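Alpha/beta hydrolase fold protein (Chitinophaga pinensis, PDB 4PW0) is of unknown specific function but probably acts as a hydrolase of the alpha/beta hydrolase family. Local coordinates at residues A[19-24]-A[92-97]; A[27-32]-A[66-71]; A[35-40]-A[101-106]; A[54-59]-A[271-276]. All coordinates share one frame; numbering follows the deposited sequence.

Contact 1. Residues A[19-24]-A[92-97]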
loop_
_atom_site.group_PDB
_atom_site.type_symbol
_atom_site.label_atom_id
_atom_site.label_comp_id
_atom_site.label_asym_id
_atom_site.label_seq_id
_atom_site.Cartn_x
_atom_site.Cartn_y
_atom_site.Cartn_z
ATOM N N ILE A 19 -22.204 -25.788 12.507
ATOM C CA ILE A 19 -22.698 -25.368 13.821
ATOM C C ILE A 19 -24.124 -24.858 13.708
ATOM O O ILE A 19 -24.444 -24.060 12.814
ATOM C CB ILE A 19 -21.782 -24.364 14.546
ATOM C CG1 ILE A 19 -22.289 -24.102 15.977
ATOM C CG2 ILE A 19 -21.653 -23.045 13.780
ATOM C CD1 ILE A 19 -21.282 -23.385 16.846
ATOM N N GLU A 20 -24.999 -25.366 14.588
ATOM C CA GLU A 20 -26.405 -25.006 14.583
ATOM C C GLU A 20 -26.602 -23.837 15.543
ATOM O O GLU A 20 -26.175 -23.905 16.717
ATOM C CB GLU A 20 -27.255 -26.214 14.997
ATOM C CG GLU A 20 -27.017 -27.489 14.172
ATOM C CD GLU A 20 -27.908 -27.594 12.943
ATOM O OE1 GLU A 20 -28.954 -26.917 12.899
ATOM O OE2 GLU A 20 -27.579 -28.367 12.015
ATOM N N VAL A 21 -27.221 -22.762 15.042
ATOM C CA VAL A 21 -27.368 -21.493 15.771
ATOM C C VAL A 21 -28.760 -20.912 15.499
ATOM O O VAL A 21 -29.073 -20.603 14.351
ATOM C CB VAL A 21 -26.343 -20.455 15.210
ATOM C CG1 VAL A 21 -26.386 -19.180 16.013
ATOM C CG2 VAL A 21 -24.913 -21.003 15.216
ATOM N N ASN A 22 -29.635 -20.819 16.501
ATOM C CA ASN A 22 -30.928 -20.151 16.298
ATOM C C ASN A 22 -31.666 -20.697 15.059
ATOM O O ASN A 22 -32.217 -19.921 14.250
ATOM C CB ASN A 22 -30.691 -18.625 16.181
ATOM C CG ASN A 22 -31.972 -17.806 16.094
ATOM O OD1 ASN A 22 -33.018 -18.168 16.651
ATOM N ND2 ASN A 22 -31.884 -16.666 15.400
ATOM N N GLY A 23 -31.650 -22.023 14.884
ATOM C CA GLY A 23 -32.341 -22.680 13.786
ATOM C C GLY A 23 -31.639 -22.705 12.417
ATOM O O GLY A 23 -32.214 -23.117 11.439
ATOM N N THR A 24 -30.405 -22.238 12.343
ATOM C CA THR A 24 -29.652 -22.219 11.084
ATOM C C THR A 24 -28.372 -23.059 11.264
ATOM O O THR A 24 -27.649 -22.908 12.282
ATOM C CB THR A 24 -29.263 -20.751 10.740
ATOM O OG1 THR A 24 -30.454 -19.954 10.581
ATOM C CG2 THR A 24 -28.392 -20.685 9.508
ATOM N N ALA A 92 -24.019 -13.113 10.727
ATOM C CA ALA A 92 -22.647 -13.450 10.958
ATOM C C ALA A 92 -22.265 -13.389 12.429
ATOM O O ALA A 92 -21.528 -14.213 12.930
ATOM C CB ALA A 92 -21.703 -12.553 10.139
ATOM N N LEU A 93 -22.756 -12.374 13.121
ATOM C CA LEU A 93 -22.471 -12.229 14.527
ATOM C C LEU A 93 -23.038 -13.378 15.362
ATOM O O LEU A 93 -22.365 -13.839 16.279
ATOM C CB LEU A 93 -23.012 -10.889 15.027
ATOM C CG LEU A 93 -22.158 -9.666 14.695
ATOM C CD1 LEU A 93 -22.963 -8.381 14.925
ATOM C CD2 LEU A 93 -20.877 -9.674 15.496
ATOM N N GLU A 94 -24.226 -13.873 15.017
ATOM C CA GLU A 94 -24.786 -15.013 15.777
ATOM C C GLU A 94 -23.881 -16.239 15.583
ATOM O O GLU A 94 -23.619 -16.995 16.513
ATOM C CB GLU A 94 -26.272 -15.279 15.446
ATOM C CG GLU A 94 -26.600 -16.003 14.148
ATOM C CD GLU A 94 -28.066 -16.372 13.942
ATOM O OE1 GLU A 94 -28.910 -16.037 14.812
ATOM O OE2 GLU A 94 -28.377 -16.978 12.882
ATOM N N PHE A 95 -23.363 -16.417 14.375
ATOM C CA PHE A 95 -22.454 -17.503 14.065
ATOM C C PHE A 95 -21.159 -17.392 14.833
ATOM O O PHE A 95 -20.718 -18.363 15.453
ATOM C CB PHE A 95 -22.192 -17.552 12.539
ATOM C CG PHE A 95 -20.965 -18.315 12.152
ATOM C CD1 PHE A 95 -20.884 -19.689 12.297
ATOM C CD2 PHE A 95 -19.851 -17.637 11.649
ATOM C CE1 PHE A 95 -19.728 -20.359 11.968
ATOM C CE2 PHE A 95 -18.703 -18.308 11.327
ATOM C CZ PHE A 95 -18.627 -19.677 11.504
ATOM N N ILE A 96 -20.525 -16.226 14.786
ATOM C CA ILE A 96 -19.209 -16.045 15.377
ATOM C C ILE A 96 -19.321 -16.213 16.903
ATOM O O ILE A 96 -18.490 -16.871 17.536
ATOM C CB ILE A 96 -18.674 -14.651 15.034
ATOM C CG1 ILE A 96 -18.431 -14.527 13.519
ATOM C CG2 ILE A 96 -17.416 -14.369 15.814
ATOM C CD1 ILE A 96 -18.280 -13.085 13.067
ATOM N N THR A 97 -20.385 -15.627 17.461
ATOM C CA THR A 97 -20.577 -15.739 18.898
ATOM C C THR A 97 -20.899 -17.189 19.312
ATOM O O THR A 97 -20.420 -17.621 20.382
ATOM C CB THR A 97 -21.594 -14.726 19.417
ATOM O OG1 THR A 97 -22.815 -14.846 18.687
ATOM C CG2 THR A 97 -21.045 -13.337 19.284
HETATM O O HOH W 1 -30.637 -18.241 12.554
#
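E94 OE2 is gripped from two sources where helix 85-98 faces the turn at N22: the hydroxyl of Y26 bonds it, and so does a water, 2.6 Å from E94 OE2, that also lies 2.6 Å from T24 OG1 and donates to the carbonyl oxygen of N22. The other oxygen takes the bond from N22: ND2 lies 3.1 Å from E94 OE1, on the syn lone pair, and the N-H...O angle is 157°. The acceptor stays close to the N22 amide plane, yet the amide and carboxylate planes stand 90° apart. Both residues are modelled in two conformers, so this bond belongs to one of the alternatives.

A chi1 of 78° sets CG of E94 between its backbone N and carbonyl carbon, and from there the chain runs extended to the turn. Its aliphatic part is packed as well: V21 CG1 sits 3.7 Å from E94 CG and 3.6 Å from the carbonyl oxygen of E94. Two residues earlier in the strand, I19 CG2 meets the edge of the F95 ring near the ring plane, 3.7 Å from F95 CD1.

V21 to T24 form a type I' turn, closed by V21 N bonding T24 O and T24 N bonding V21 O. This is a tight two-residue beta hairpin at the edge of the alpha/beta hydrolase sheet, with a helix packed against it.

Contact 2. Residues A[27-32]-A[66-71]; sequences AYRSLG and LIIFDN
Y28 and F69 face each other across an antiparallel pair of strands in the alpha/beta hydrolase sheet, as a non-hydrogen-bonded pair. Y28 CB comes within 3.8 Å of F69 CB, and then the rings diverge. In both residues CG stands between the backbone N and the carbonyl carbon, with chi1 at 72° in Y28 and 77° in F69. F95 of helix 85-98 fits against both, stacking on the F69 ring and meeting the Y28 ring with planes about 60° apart.

On the same face, S30 OG lies 3.5 Å from I67 CD1, while the hydroxyl bonds Q65 NE2. The other face carries R29, L31, L66 and I68. There I68 CG1 lies 3.9 Å from R29 CB, and L31 CD1 approaches the same CG1 more loosely. The R29 chain runs extended to NE and leaves the pair, NE bonding T16 OG1 and NH2 forming a salt bridge with D50. T57 and S61 of helix 54-61 touch L31 on this face.

Paired backbone bonds tie R29 to I68 and L31 to L66; of these, L31 N to L66 O is 2.8 Å. Past F69 one more bond continues the ladder, with D70 N 2.9 Å from A27 O.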
loop_
_atom_site.group_PDB
_atom_site.type_symbol
_atom_site.label_atom_id
_atom_site.label_comp_id
_atom_site.label_asym_id
_atom_site.label_seq_id
_atom_site.Cartn_x
_atom_site.Cartn_y
_atom_site.Cartn_z
ATOM N N ALA A 27 -22.083 -23.556 7.833
ATOM C CA ALA A 27 -20.930 -24.283 7.378
ATOM C C ALA A 27 -19.678 -23.376 7.440
ATOM O O ALA A 27 -19.712 -22.200 7.051
ATOM C CB ALA A 27 -21.137 -24.775 5.947
ATOM N N TYR A 28 -18.567 -23.936 7.920
ATOM C CA TYR A 28 -17.353 -23.173 8.069
ATOM C C TYR A 28 -16.143 -24.069 8.066
ATOM O O TYR A 28 -16.252 -25.306 8.168
ATOM C CB TYR A 28 -17.399 -22.332 9.345
ATOM C CG TYR A 28 -17.273 -23.138 10.626
ATOM C CD1 TYR A 28 -18.384 -23.769 11.174
ATOM C CD2 TYR A 28 -16.059 -23.261 11.287
ATOM C CE1 TYR A 28 -18.268 -24.488 12.374
ATOM C CE2 TYR A 28 -15.936 -23.991 12.451
ATOM C CZ TYR A 28 -17.061 -24.581 12.989
ATOM O OH TYR A 28 -16.908 -25.314 14.160
ATOM N N ARG A 29 -15.003 -23.445 7.923
ATOM C CA ARG A 29 -13.702 -24.092 8.083
ATOM C C ARG A 29 -12.782 -23.255 8.929
ATOM O O ARG A 29 -12.839 -22.018 8.935
ATOM C CB ARG A 29 -13.063 -24.440 6.731
ATOM C CG ARG A 29 -13.936 -25.202 5.779
ATOM C CD ARG A 29 -13.240 -25.612 4.506
ATOM N NE ARG A 29 -14.148 -26.143 3.530
ATOM C CZ ARG A 29 -14.092 -25.956 2.218
ATOM N NH1 ARG A 29 -13.139 -25.187 1.683
ATOM N NH2 ARG A 29 -15.009 -26.494 1.461
ATOM N N SER A 30 -11.926 -23.927 9.678
ATOM C CA SER A 30 -10.942 -23.289 10.520
ATOM C C SER A 30 -9.564 -23.735 10.060
ATOM O O SER A 30 -9.271 -24.948 9.976
ATOM C CB SER A 30 -11.163 -23.610 11.997
ATOM O OG SER A 30 -10.266 -22.914 12.817
ATOM N N LEU A 31 -8.753 -22.762 9.668
ATOM C CA LEU A 31 -7.416 -23.009 9.189
ATOM C C LEU A 31 -6.398 -22.531 10.160
ATOM O O LEU A 31 -6.602 -21.581 10.924
ATOM C CB LEU A 31 -7.162 -22.323 7.846
ATOM C CG LEU A 31 -7.779 -22.951 6.609
ATOM C CD1 LEU A 31 -9.281 -23.061 6.625
ATOM C CD2 LEU A 31 -7.332 -22.171 5.368
ATOM N N GLY A 32 -5.235 -23.196 10.104
ATOM C CA GLY A 32 -4.159 -22.843 11.020
ATOM C C GLY A 32 -4.380 -23.417 12.416
ATOM O O GLY A 32 -5.378 -24.095 12.700
ATOM N N LEU A 66 -7.673 -18.838 11.185
ATOM C CA LEU A 66 -8.467 -18.176 10.159
ATOM C C LEU A 66 -9.762 -18.943 9.980
ATOM O O LEU A 66 -9.754 -20.167 9.788
ATOM C CB LEU A 66 -7.645 -18.147 8.884
ATOM C CG LEU A 66 -8.070 -17.282 7.740
ATOM C CD1 LEU A 66 -6.960 -16.814 6.822
ATOM C CD2 LEU A 66 -9.010 -18.154 6.910
ATOM N N ILE A 67 -10.887 -18.241 10.056
ATOM C CA ILE A 67 -12.188 -18.826 9.882
ATOM C C ILE A 67 -12.784 -18.299 8.578
ATOM O O ILE A 67 -12.880 -17.085 8.372
ATOM C CB ILE A 67 -13.148 -18.456 11.056
ATOM C CG1 ILE A 67 -12.589 -18.928 12.409
ATOM C CG2 ILE A 67 -14.556 -18.966 10.788
ATOM C CD1 ILE A 67 -12.642 -20.389 12.577
ATOM N N ILE A 68 -13.142 -19.222 7.708
ATOM C CA ILE A 68 -13.958 -18.954 6.527
ATOM C C ILE A 68 -15.306 -19.587 6.752
ATOM O O ILE A 68 -15.395 -20.683 7.363
ATOM C CB ILE A 68 -13.301 -19.415 5.203
ATOM C CG1 ILE A 68 -12.821 -20.887 5.255
ATOM C CG2 ILE A 68 -12.148 -18.475 4.825
ATOM C CD1 ILE A 68 -12.399 -21.444 3.915
ATOM N N PHE A 69 -16.368 -18.932 6.339
ATOM C CA PHE A 69 -17.713 -19.425 6.563
ATOM C C PHE A 69 -18.668 -19.070 5.469
ATOM O O PHE A 69 -18.480 -18.056 4.769
ATOM C CB PHE A 69 -18.260 -18.950 7.934
ATOM C CG PHE A 69 -18.710 -17.511 7.964
ATOM C CD1 PHE A 69 -17.781 -16.461 7.989
ATOM C CD2 PHE A 69 -20.036 -17.210 7.977
ATOM C CE1 PHE A 69 -18.220 -15.147 8.000
ATOM C CE2 PHE A 69 -20.493 -15.902 7.998
ATOM C CZ PHE A 69 -19.572 -14.856 8.005
ATOM N N ASP A 70 -19.743 -19.845 5.353
ATOM C CA ASP A 70 -20.865 -19.500 4.523
ATOM C C ASP A 70 -21.906 -18.803 5.382
ATOM O O ASP A 70 -22.400 -19.365 6.400
ATOM C CB ASP A 70 -21.492 -20.689 3.859
ATOM C CG ASP A 70 -20.693 -21.281 2.716
ATOM O OD1 ASP A 70 -20.026 -20.527 1.974
ATOM O OD2 ASP A 70 -20.762 -22.559 2.535
ATOM N N ASN A 71 -22.241 -17.573 5.050
ATOM C CA ASN A 71 -23.305 -16.878 5.750
ATOM C C ASN A 71 -24.662 -17.589 5.458
ATOM O O ASN A 71 -24.755 -18.463 4.606
ATOM C CB ASN A 71 -23.269 -15.395 5.371
ATOM C CG ASN A 71 -23.756 -14.478 6.489
ATOM O OD1 ASN A 71 -24.636 -14.837 7.302
ATOM N ND2 ASN A 71 -23.161 -13.275 6.574
#

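Contact 3. Residues A[35-40]-A[101-106]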
loop_
_atom_site.group_PDB
_atom_site.type_symbol
_atom_site.label_atom_id
_atom_site.label_comp_id
_atom_site.label_asym_id
_atom_site.label_seq_id
_atom_site.Cartn_x
_atom_site.Cartn_y
_atom_site.Cartn_z
ATOM N N SER A 35 -5.879 -19.757 17.827
ATOM C CA SER A 35 -5.177 -18.590 18.360
ATOM C C SER A 35 -6.158 -17.667 19.069
ATOM O O SER A 35 -7.375 -17.775 18.903
ATOM C CB SER A 35 -4.399 -17.857 17.254
ATOM O OG SER A 35 -5.255 -17.186 16.331
ATOM N N ASP A 36 -5.619 -16.758 19.863
ATOM C CA ASP A 36 -6.447 -15.936 20.741
ATOM C C ASP A 36 -7.269 -14.890 20.006
ATOM O O ASP A 36 -8.345 -14.513 20.461
ATOM C CB ASP A 36 -5.569 -15.214 21.758
ATOM C CG ASP A 36 -5.173 -16.097 22.930
ATOM O OD1 ASP A 36 -5.687 -17.246 23.104
ATOM O OD2 ASP A 36 -4.336 -15.603 23.690
ATOM N N ILE A 37 -6.749 -14.410 18.881
ATOM C CA ILE A 37 -7.447 -13.393 18.080
ATOM C C ILE A 37 -7.508 -13.928 16.640
ATOM O O ILE A 37 -6.603 -13.674 15.830
ATOM C CB ILE A 37 -6.792 -12.019 18.123
ATOM C CG1 ILE A 37 -6.647 -11.534 19.572
ATOM C CG2 ILE A 37 -7.612 -11.012 17.330
ATOM C CD1 ILE A 37 -5.728 -10.346 19.698
ATOM N N PRO A 38 -8.564 -14.684 16.334
ATOM C CA PRO A 38 -8.671 -15.256 14.997
ATOM C C PRO A 38 -9.005 -14.146 13.961
ATOM O O PRO A 38 -9.478 -13.062 14.329
ATOM C CB PRO A 38 -9.847 -16.233 15.107
ATOM C CG PRO A 38 -10.129 -16.364 16.567
ATOM C CD PRO A 38 -9.695 -15.088 17.199
ATOM N N LEU A 39 -8.770 -14.480 12.687
ATOM C CA LEU A 39 -9.181 -13.626 11.565
ATOM C C LEU A 39 -10.418 -14.275 10.969
ATOM O O LEU A 39 -10.367 -15.423 10.479
ATOM C CB LEU A 39 -8.074 -13.594 10.527
ATOM C CG LEU A 39 -8.417 -12.801 9.274
ATOM C CD1 LEU A 39 -8.655 -11.328 9.578
ATOM C CD2 LEU A 39 -7.317 -12.976 8.237
ATOM N N ILE A 40 -11.522 -13.550 10.995
ATOM C CA ILE A 40 -12.782 -14.012 10.392
ATOM C C ILE A 40 -12.922 -13.367 8.998
ATOM O O ILE A 40 -12.796 -12.159 8.864
ATOM C CB ILE A 40 -14.029 -13.608 11.204
ATOM C CG1 ILE A 40 -13.848 -13.865 12.711
ATOM C CG2 ILE A 40 -15.276 -14.316 10.671
ATOM C CD1 ILE A 40 -13.583 -15.308 13.059
ATOM N N ILE A 101 -16.234 -16.950 19.967
ATOM C CA ILE A 101 -15.219 -15.961 19.621
ATOM C C ILE A 101 -15.779 -14.585 19.935
ATOM O O ILE A 101 -16.814 -14.202 19.403
ATOM C CB ILE A 101 -14.770 -16.105 18.157
ATOM C CG1 ILE A 101 -14.206 -17.508 17.916
ATOM C CG2 ILE A 101 -13.793 -14.996 17.789
ATOM C CD1 ILE A 101 -14.026 -17.879 16.462
ATOM N N ARG A 102 -15.101 -13.865 20.836
ATOM C CA ARG A 102 -15.529 -12.581 21.397
ATOM C C ARG A 102 -14.774 -11.375 20.878
ATOM O O ARG A 102 -15.204 -10.249 21.070
ATOM C CB ARG A 102 -15.315 -12.591 22.937
ATOM C CG ARG A 102 -16.024 -13.709 23.696
ATOM C CD ARG A 102 -17.462 -13.903 23.213
ATOM N NE ARG A 102 -18.462 -13.171 24.004
ATOM C CZ ARG A 102 -19.369 -12.301 23.530
ATOM N NH1 ARG A 102 -19.423 -11.961 22.227
ATOM N NH2 ARG A 102 -20.226 -11.731 24.380
ATOM N N TYR A 103 -13.600 -11.628 20.296
ATOM C CA TYR A 103 -12.693 -10.549 19.880
ATOM C C TYR A 103 -11.879 -11.108 18.728
ATOM O O TYR A 103 -11.279 -12.195 18.825
ATOM C CB TYR A 103 -11.788 -10.165 21.030
ATOM C CG TYR A 103 -10.978 -8.887 20.834
ATOM C CD1 TYR A 103 -11.609 -7.673 20.527
ATOM C CD2 TYR A 103 -9.591 -8.901 20.964
ATOM C CE1 TYR A 103 -10.877 -6.506 20.379
ATOM C CE2 TYR A 103 -8.856 -7.748 20.826
ATOM C CZ TYR A 103 -9.494 -6.567 20.534
ATOM O OH TYR A 103 -8.720 -5.442 20.419
ATOM N N PHE A 104 -11.874 -10.382 17.604
ATOM C CA PHE A 104 -11.318 -10.984 16.403
ATOM C C PHE A 104 -10.980 -9.890 15.398
ATOM O O PHE A 104 -11.461 -8.784 15.499
ATOM C CB PHE A 104 -12.330 -11.988 15.798
ATOM C CG PHE A 104 -13.726 -11.442 15.645
ATOM C CD1 PHE A 104 -14.646 -11.549 16.682
ATOM C CD2 PHE A 104 -14.142 -10.815 14.481
ATOM C CE1 PHE A 104 -15.934 -11.066 16.565
ATOM C CE2 PHE A 104 -15.423 -10.339 14.353
ATOM C CZ PHE A 104 -16.336 -10.466 15.401
ATOM N N ASP A 105 -10.118 -10.239 14.455
ATOM C CA ASP A 105 -9.873 -9.391 13.293
ATOM C C ASP A 105 -10.840 -9.843 12.191
ATOM O O ASP A 105 -11.340 -10.972 12.192
ATOM C CB ASP A 105 -8.440 -9.570 12.809
ATOM C CG ASP A 105 -7.414 -9.095 13.819
ATOM O OD1 ASP A 105 -7.637 -8.037 14.483
ATOM O OD2 ASP A 105 -6.337 -9.737 13.876
ATOM N N VAL A 106 -11.053 -8.951 11.205
ATOM C CA VAL A 106 -11.938 -9.279 10.083
ATOM C C VAL A 106 -11.283 -8.926 8.746
ATOM O O VAL A 106 -10.550 -7.951 8.642
ATOM C CB VAL A 106 -13.310 -8.586 10.181
ATOM C CG1 VAL A 106 -14.032 -9.038 11.438
ATOM C CG2 VAL A 106 -13.192 -7.064 10.173
HETATM O O HOH W 2 -10.786 -13.921 20.768
HETATM O O HOH W 3 -5.775 -12.254 13.446
#
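The F104 ring meets I40 obliquely, I40 CG1 coming to 3.5 Å from F104 CD2 in one of the two conformers modelled for I40, while V106 CG1 from the ring's own strand lies in plane at its edge. The Y103 ring is also approached obliquely: I37 runs beside it, pointing the same way, with I37 CG1 4.2 Å from Y103 CD2. These groups flank the start of two parallel strands, 39-42 and 104-109, neighbours in the central alpha/beta hydrolase sheet.

P38 and I101 slide past each other in opposite directions, P38 CG 4.1 Å from I101 CG2. P38 CD rests on the carbonyl oxygen of Y103. An alanine in place of P38 would probably lose the contacts of CG and CD with I101 CG2 and the Y103 carbonyl, opening a gap there and letting the backbone turn more freely.

Backbone bonds set the register: D105 N to P38 O at 2.9 Å, then I40 N to D105 O at 2.8 Å. The L39 side chain crosses that of D105 at about a right angle, L39 CD1 3.7 Å from D105 CB. The D105 carboxylate is well supplied with partners: OD1 takes K129 N, and OD2 forms a salt bridge with R128. A water also donates to D105 OD2 at 2.6 Å and to I37 O at 2.9 Å.

Contact 4. Residues A[54-59]-A[271-276]; sequences PLITNG and LFVSQT
This is apolar helix-to-helix packing, joining helix 54-61 to helix 269-282 near the end of the chain. The short segments run roughly the same way, 25° apart, with their axes 9.4 Å from each other at closest approach. V273 carries most of the contact. With CG1 anti to the backbone N (chi1 169°), its two methyls divide the work: V273 CG1 lies over G59, 3.9 Å from G59 C, and V273 CG2 reaches back to L55 O at 3.7 Å and to the CA of I56. G59 has no side chain, and V273 CG1 packs directly on its backbone. An alanine in place of V273 would probably leave G59 and the L55 carbonyl without these methyl contacts and open a gap between the helices.

In the alpha/beta hydrolase fold, the helix after the third strand and the C-terminal helix lie together on one face of the sheet, as these two do. On the sheet side of V273, F272 touches I131, V133 and V229 of the central strands. I56 crosses it at about a right angle, I56 CG2 meeting the ring's edge near its plane, 3.7 Å from F272 CE2. One ring face has T276 OG1 3.2 Å above its centre in one of the two conformers modelled, and that hydroxyl bonds F272 O at 2.8 Å.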
loop_
_atom_site.group_PDB
_atom_site.type_symbol
_atom_site.label_atom_id
_atom_site.label_comp_id
_atom_site.label_asym_id
_atom_site.label_seq_id
_atom_site.Cartn_x
_atom_site.Cartn_y
_atom_site.Cartn_z
ATOM N N PRO A 54 -6.524 -20.316 -1.989
ATOM C CA PRO A 54 -5.674 -21.022 -1.023
ATOM C C PRO A 54 -4.338 -20.365 -0.722
ATOM O O PRO A 54 -3.860 -20.453 0.405
ATOM C CB PRO A 54 -5.437 -22.387 -1.694
ATOM C CG PRO A 54 -5.708 -22.207 -3.122
ATOM C CD PRO A 54 -6.750 -21.096 -3.224
ATOM N N LEU A 55 -3.760 -19.611 -1.665
ATOM C CA LEU A 55 -2.538 -18.905 -1.307
ATOM C C LEU A 55 -2.742 -17.892 -0.197
ATOM O O LEU A 55 -1.882 -17.669 0.645
ATOM C CB LEU A 55 -1.917 -18.194 -2.510
ATOM C CG LEU A 55 -1.004 -18.981 -3.384
ATOM C CD1 LEU A 55 -0.425 -18.171 -4.506
ATOM C CD2 LEU A 55 0.120 -19.623 -2.583
ATOM N N ILE A 56 -3.923 -17.259 -0.212
ATOM C CA ILE A 56 -4.214 -16.254 0.768
ATOM C C ILE A 56 -4.607 -16.865 2.099
ATOM O O ILE A 56 -4.086 -16.476 3.163
ATOM C CB ILE A 56 -5.299 -15.308 0.227
ATOM C CG1 ILE A 56 -4.739 -14.577 -1.013
ATOM C CG2 ILE A 56 -5.693 -14.327 1.306
ATOM C CD1 ILE A 56 -5.729 -13.641 -1.689
ATOM N N THR A 57 -5.495 -17.857 2.047
ATOM C CA THR A 57 -5.902 -18.448 3.314
ATOM C C THR A 57 -4.782 -19.286 3.950
ATOM O O THR A 57 -4.617 -19.206 5.170
ATOM C CB THR A 57 -7.153 -19.303 3.167
ATOM O OG1 THR A 57 -6.915 -20.363 2.240
ATOM C CG2 THR A 57 -8.373 -18.471 2.751
ATOM N N ASN A 58 -3.990 -19.983 3.138
ATOM C CA ASN A 58 -2.816 -20.651 3.692
ATOM C C ASN A 58 -1.796 -19.642 4.229
ATOM O O ASN A 58 -1.220 -19.815 5.320
ATOM C CB ASN A 58 -2.170 -21.599 2.685
ATOM C CG ASN A 58 -3.002 -22.847 2.435
ATOM O OD1 ASN A 58 -3.753 -23.261 3.315
ATOM N ND2 ASN A 58 -2.905 -23.431 1.266
ATOM N N GLY A 59 -1.538 -18.587 3.455
ATOM C CA GLY A 59 -0.570 -17.621 3.884
ATOM C C GLY A 59 -0.903 -16.908 5.190
ATOM O O GLY A 59 -0.054 -16.723 6.079
ATOM N N LEU A 271 1.730 -10.708 -2.577
ATOM C CA LEU A 271 1.853 -9.319 -2.154
ATOM C C LEU A 271 0.802 -9.041 -1.045
ATOM O O LEU A 271 1.095 -8.446 -0.007
ATOM C CB LEU A 271 1.628 -8.406 -3.339
ATOM C CG LEU A 271 1.573 -6.910 -3.109
ATOM C CD1 LEU A 271 2.839 -6.374 -2.484
ATOM C CD2 LEU A 271 1.250 -6.181 -4.425
ATOM N N PHE A 272 -0.428 -9.466 -1.323
ATOM C CA PHE A 272 -1.506 -9.265 -0.340
ATOM C C PHE A 272 -1.177 -9.908 1.005
ATOM O O PHE A 272 -1.363 -9.296 2.048
ATOM C CB PHE A 272 -2.827 -9.800 -0.889
ATOM C CG PHE A 272 -3.955 -9.681 0.086
ATOM C CD1 PHE A 272 -4.571 -8.471 0.293
ATOM C CD2 PHE A 272 -4.371 -10.770 0.834
ATOM C CE1 PHE A 272 -5.600 -8.339 1.200
ATOM C CE2 PHE A 272 -5.392 -10.632 1.764
ATOM C CZ PHE A 272 -6.017 -9.428 1.955
ATOM N N VAL A 273 -0.738 -11.171 0.966
ATOM C CA VAL A 273 -0.384 -11.852 2.226
ATOM C C VAL A 273 0.723 -11.111 2.953
ATOM O O VAL A 273 0.654 -10.893 4.164
ATOM C CB VAL A 273 -0.004 -13.311 1.967
ATOM C CG1 VAL A 273 0.625 -13.923 3.206
ATOM C CG2 VAL A 273 -1.213 -14.105 1.522
ATOM N N SER A 274 1.766 -10.700 2.217
ATOM C CA SER A 274 2.876 -9.992 2.852
ATOM C C SER A 274 2.431 -8.715 3.560
ATOM O O SER A 274 2.776 -8.436 4.723
ATOM C CB SER A 274 3.935 -9.675 1.838
ATOM O OG SER A 274 4.991 -8.940 2.449
ATOM N N GLN A 275 1.597 -7.971 2.856
ATOM C CA GLN A 275 1.102 -6.712 3.432
ATOM C C GLN A 275 0.176 -6.925 4.612
ATOM O O GLN A 275 0.289 -6.206 5.642
ATOM C CB GLN A 275 0.407 -5.893 2.356
ATOM C CG GLN A 275 1.342 -5.396 1.306
ATOM C CD GLN A 275 0.681 -4.408 0.381
ATOM O OE1 GLN A 275 -0.509 -4.436 0.179
ATOM N NE2 GLN A 275 1.531 -3.543 -0.230
ATOM N N THR A 276 -0.748 -7.882 4.461
ATOM C CA THR A 276 -1.773 -8.178 5.464
ATOM C C THR A 276 -1.182 -8.800 6.732
ATOM O O THR A 276 -1.602 -8.476 7.858
ATOM C CB THR A 276 -2.869 -9.116 4.865
ATOM O OG1 THR A 276 -3.462 -8.467 3.752
ATOM C CG2 THR A 276 -3.960 -9.389 5.875
#

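In the fold
Along the chain the first segments come in the order of contacts 1 to 4, and most pairs interleave; contact 2 alone falls wholly between the two halves of contact 1. Contacts 1, 2 and 3 share one mixed sheet, running from its outermost strand 17-21 through 24-31, 66-69 and 39-42 to 104-109. The centres of contacts 2 and 3 are about 12 Å apart, and I67 N probably bonds L39 O between them. Helix 85-98 covers one face, touching contacts 2 and 3, while helix 54-61 of contact 4 covers the other through T57. Contacts 1 and 4 are about 27 Å apart between centres. Strand 104-109 leads to S110, part of a probable Ser-His-Asp triad.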